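Local coordinates for protein UDP-glucose:anthocyanidin 3-O-glucosyltransferase (Clitoria ternatea, PDB 4REL) that is a plant glycosyltransferase of the GT-B fold, built from two Rossmann-like domains, at residues F296-E302 with G320-V326. Numbering follows the deposited sequence.
Sequences FVWALKE and GKVVSWV
Phe296, chi1 p, lays its ring over Gly320: CA of Gly320 sits 3.7 Å from the ring centroid, 8° off the normal, a CH-pi contact. A CB on Gly320 would clash with this ring, so glycine suits the site. Strands 296-299 and 320-323 run parallel (7°, axes 4.7 Å apart), pairing Phe296 with Gly320 through Ala299 with Val323. Both backbones are extended, and hydrogen bonds alternate: Lys321 N to Phe296 O (2.9 Å), Trp298 N to Lys321 O (2.8 Å), Val323 N to Trp298 O (2.9 Å) and Leu300 N to Val323 O (2.8 Å). Branched Val322 packs CG2 on Phe296 CE1 (3.9 Å) and CG1 on Leu300 CD2 (4.0 Å). On the face of Val297, its CG1 meets Val326 CG1 at 3.9 Å. Beyond the strands, polar Ser324 shares one water with Leu300 O and another with Glu302. In this beta-alpha-beta unit of a Rossmann-like sheet, strand 320-323 forms the edge, strand 296-299 also pairs with 266-270, and helices 279-292 and 254-259 pack against Trp298 and Val297, respectively.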
ATOM      1  N   PHE A 296      14.871  16.613  11.754  1.00  8.15           N
ATOM      2  CA  PHE A 296      14.427  15.495  10.936  1.00  6.78           C
ATOM      3  C   PHE A 296      14.548  14.165  11.659  1.00  9.30           C
ATOM      4  O   PHE A 296      15.372  14.008  12.558  1.00 11.31           O
ATOM      5  CB  PHE A 296      15.211  15.450   9.606  1.00  8.04           C
ATOM      6  CG  PHE A 296      16.695  15.220   9.775  1.00 14.25           C
ATOM      7  CD1 PHE A 296      17.213  13.930   9.854  1.00 12.34           C
ATOM      8  CD2 PHE A 296      17.575  16.296   9.838  1.00 12.69           C
ATOM      9  CE1 PHE A 296      18.589  13.714  10.009  1.00 12.62           C
ATOM     10  CE2 PHE A 296      18.942  16.089   9.984  1.00 11.33           C
ATOM     11  CZ  PHE A 296      19.452  14.797  10.076  1.00 10.67           C
ATOM     12  N   VAL A 297      13.693  13.221  11.273  1.00  8.75           N
ATOM     13  CA  VAL A 297      13.836  11.830  11.665  1.00 10.01           C
ATOM     14  C   VAL A 297      13.885  11.046  10.365  1.00 11.56           C
ATOM     15  O   VAL A 297      12.956  11.112   9.568  1.00 12.30           O
ATOM     16  CB  VAL A 297      12.638  11.341  12.482  1.00  9.42           C
ATOM     17  CG1 VAL A 297      12.815   9.857  12.819  1.00 10.04           C
ATOM     18  CG2 VAL A 297      12.499  12.148  13.761  1.00 15.10           C
ATOM     19  N   TRP A 298      14.976  10.323  10.140  1.00  9.20           N
ATOM     20  CA  TRP A 298      15.141   9.579   8.897  1.00  8.26           C
ATOM     21  C   TRP A 298      15.216   8.098   9.238  1.00 11.46           C
ATOM     22  O   TRP A 298      16.144   7.658   9.929  1.00 11.45           O
ATOM     23  CB  TRP A 298      16.416  10.047   8.183  1.00  7.31           C
ATOM     24  CG  TRP A 298      16.683   9.453   6.820  1.00 11.02           C
ATOM     25  CD1 TRP A 298      15.899   8.569   6.128  1.00 14.60           C
ATOM     26  CD2 TRP A 298      17.821   9.721   5.983  1.00 11.12           C
ATOM     27  NE1 TRP A 298      16.479   8.280   4.905  1.00 12.22           N
ATOM     28  CE2 TRP A 298      17.662   8.965   4.801  1.00  9.56           C
ATOM     29  CE3 TRP A 298      18.962  10.520   6.126  1.00 11.04           C
ATOM     30  CZ2 TRP A 298      18.598   8.987   3.768  1.00 11.09           C
ATOM     31  CZ3 TRP A 298      19.895  10.539   5.100  1.00  9.71           C
ATOM     32  CH2 TRP A 298      19.707   9.777   3.938  1.00 11.79           C
ATOM     33  N   ALA A 299      14.214   7.341   8.791  1.00  8.50           N
ATOM     34  CA  ALA A 299      14.217   5.898   8.962  1.00 11.74           C
ATOM     35  C   ALA A 299      14.959   5.348   7.765  1.00 13.29           C
ATOM     36  O   ALA A 299      14.475   5.436   6.633  1.00 14.83           O
ATOM     37  CB  ALA A 299      12.796   5.357   9.015  1.00 16.89           C
ATOM     38  N   LEU A 300      16.150   4.813   8.028  1.00 13.33           N
ATOM     39  CA  LEU A 300      17.095   4.409   6.997  1.00 16.19           C
ATOM     40  C   LEU A 300      17.665   3.033   7.344  1.00 18.94           C
ATOM     41  O   LEU A 300      18.131   2.818   8.468  1.00 18.09           O
ATOM     42  CB  LEU A 300      18.237   5.438   6.917  1.00 14.90           C
ATOM     43  CG  LEU A 300      19.389   5.181   5.942  1.00 20.49           C
ATOM     44  CD1 LEU A 300      18.919   5.300   4.502  1.00 23.42           C
ATOM     45  CD2 LEU A 300      20.542   6.142   6.191  1.00 19.30           C
ATOM     46  N   LYS A 301      17.633   2.104   6.388  1.00 19.61           N
ATOM     47  CA  LYS A 301      18.222   0.783   6.604  1.00 19.27           C
ATOM     48  C   LYS A 301      19.690   0.862   7.003  1.00 15.93           C
ATOM     49  O   LYS A 301      20.467   1.649   6.452  1.00 17.66           O
ATOM     50  CB  LYS A 301      18.078  -0.108   5.364  1.00 30.13           C
ATOM     51  CG  LYS A 301      16.690  -0.694   5.182  1.00 43.81           C
ATOM     52  CD  LYS A 301      16.646  -1.683   4.022  1.00 51.45           C
ATOM     53  CE  LYS A 301      15.210  -2.101   3.709  1.00 54.10           C
ATOM     54  NZ  LYS A 301      15.107  -2.961   2.492  1.00 51.39           N
ATOM     55  N   GLU A 302      20.048   0.011   7.958  1.00 20.37           N
ATOM     56  CA  GLU A 302      21.375  -0.060   8.548  1.00 25.78           C
ATOM     57  C   GLU A 302      22.489  -0.171   7.509  1.00 16.81           C
ATOM     58  O   GLU A 302      23.559   0.418   7.651  1.00 17.79           O
ATOM     59  CB  GLU A 302      21.381  -1.297   9.444  1.00 34.20           C
ATOM     60  CG  GLU A 302      22.508  -1.412  10.407  1.00 33.63           C
ATOM     61  CD  GLU A 302      22.282  -2.553  11.377  1.00 29.90           C
ATOM     62  OE1 GLU A 302      22.694  -3.689  11.075  1.00 38.98           O
ATOM     63  OE2 GLU A 302      21.664  -2.313  12.430  1.00 29.42           O
ATOM     64  N   GLY A 320      18.748  16.006  14.490  1.00 13.56           N
ATOM     65  CA  GLY A 320      18.182  14.971  13.652  1.00 12.29           C
ATOM     66  C   GLY A 320      18.423  13.600  14.223  1.00 13.63           C
ATOM     67  O   GLY A 320      19.322  13.411  15.038  1.00 15.26           O
ATOM     68  N   LYS A 321      17.602  12.644  13.802  1.00 11.66           N
ATOM     69  CA  LYS A 321      17.759  11.259  14.219  1.00 15.84           C
ATOM     70  C   LYS A 321      17.793  10.416  12.964  1.00 15.46           C
ATOM     71  O   LYS A 321      16.877  10.495  12.144  1.00 17.60           O
ATOM     72  CB  LYS A 321      16.571  10.805  15.077  1.00 16.66           C
ATOM     73  CG  LYS A 321      16.694  11.106  16.565  1.00 25.02           C
ATOM     74  CD  LYS A 321      15.887  10.105  17.387  1.00 28.82           C
ATOM     75  CE  LYS A 321      16.751   9.460  18.470  1.00 35.43           C
ATOM     76  NZ  LYS A 321      16.822  10.279  19.725  1.00 37.72           N
ATOM     77  N   VAL A 322      18.847   9.624  12.807  1.00 11.81           N
ATOM     78  CA  VAL A 322      18.925   8.669  11.711  1.00  9.08           C
ATOM     79  C   VAL A 322      18.863   7.294  12.351  1.00 10.49           C
ATOM     80  O   VAL A 322      19.768   6.912  13.100  1.00 12.88           O
ATOM     81  CB  VAL A 322      20.227   8.849  10.917  1.00 11.04           C
ATOM     82  CG1 VAL A 322      20.336   7.793   9.818  1.00 12.19           C
ATOM     83  CG2 VAL A 322      20.288  10.264  10.323  1.00 11.88           C
ATOM     84  N   VAL A 323      17.773   6.567  12.098  1.00  8.86           N
ATOM     85  CA  VAL A 323      17.506   5.327  12.820  1.00 13.23           C
ATOM     86  C   VAL A 323      17.051   4.234  11.866  1.00 13.80           C
ATOM     87  O   VAL A 323      16.628   4.516  10.748  1.00 16.67           O
ATOM     88  CB  VAL A 323      16.443   5.537  13.911  1.00 14.07           C
ATOM     89  CG1 VAL A 323      16.956   6.513  14.968  1.00 17.67           C
ATOM     90  CG2 VAL A 323      15.162   6.046  13.295  1.00 18.68           C
ATOM     91  N   SER A 324      17.145   2.984  12.308  1.00 14.25           N
ATOM     92  CA  SER A 324      16.818   1.850  11.455  1.00 19.74           C
ATOM     93  C   SER A 324      15.317   1.599  11.385  1.00 22.06           C
ATOM     94  O   SER A 324      14.825   1.032  10.409  1.00 25.33           O
ATOM     95  CB  SER A 324      17.530   0.586  11.953  1.00 18.64           C
ATOM     96  OG  SER A 324      18.932   0.757  11.903  1.00 23.50           O
ATOM     97  N   TRP A 325      14.600   2.028  12.419  1.00 17.96           N
ATOM     98  CA  TRP A 325      13.163   1.783  12.522  1.00 22.02           C
ATOM     99  C   TRP A 325      12.476   2.861  13.357  1.00 25.51           C
ATOM    100  O   TRP A 325      13.050   3.360  14.324  1.00 21.90           O
ATOM    101  CB  TRP A 325      12.919   0.405  13.154  1.00 30.73           C
ATOM    102  CG  TRP A 325      11.488   0.148  13.527  1.00 41.44           C
ATOM    103  CD1 TRP A 325      10.526  -0.424  12.744  1.00 44.87           C
ATOM    104  CD2 TRP A 325      10.858   0.452  14.780  1.00 40.90           C
ATOM    105  NE1 TRP A 325       9.337  -0.494  13.432  1.00 44.81           N
ATOM    106  CE2 TRP A 325       9.514   0.039  14.683  1.00 45.18           C
ATOM    107  CE3 TRP A 325      11.301   1.036  15.973  1.00 42.39           C
ATOM    108  CZ2 TRP A 325       8.609   0.192  15.736  1.00 41.61           C
ATOM    109  CZ3 TRP A 325      10.403   1.187  17.015  1.00 38.05           C
ATOM    110  CH2 TRP A 325       9.073   0.768  16.891  1.00 37.43           C
ATOM    111  N   VAL A 326      11.253   3.227  12.974  1.00 19.29           N
ATOM    112  CA  VAL A 326      10.417   4.085  13.807  1.00 15.21           C
ATOM    113  C   VAL A 326       9.014   3.487  13.903  1.00 18.87           C
ATOM    114  O   VAL A 326       8.591   2.746  13.013  1.00 21.12           O
ATOM    115  CB  VAL A 326      10.300   5.533  13.242  1.00 22.65           C
ATOM    116  CG1 VAL A 326      11.660   6.170  13.103  1.00 21.15           C
ATOM    117  CG2 VAL A 326       9.573   5.534  11.912  1.00 23.78           C
TER
HETATM  118  O   HOH W   1      20.154   3.046  10.479  1.00 24.63           O
HETATM  119  O   HOH W   2      20.465  -0.377  13.634  1.00 26.17           O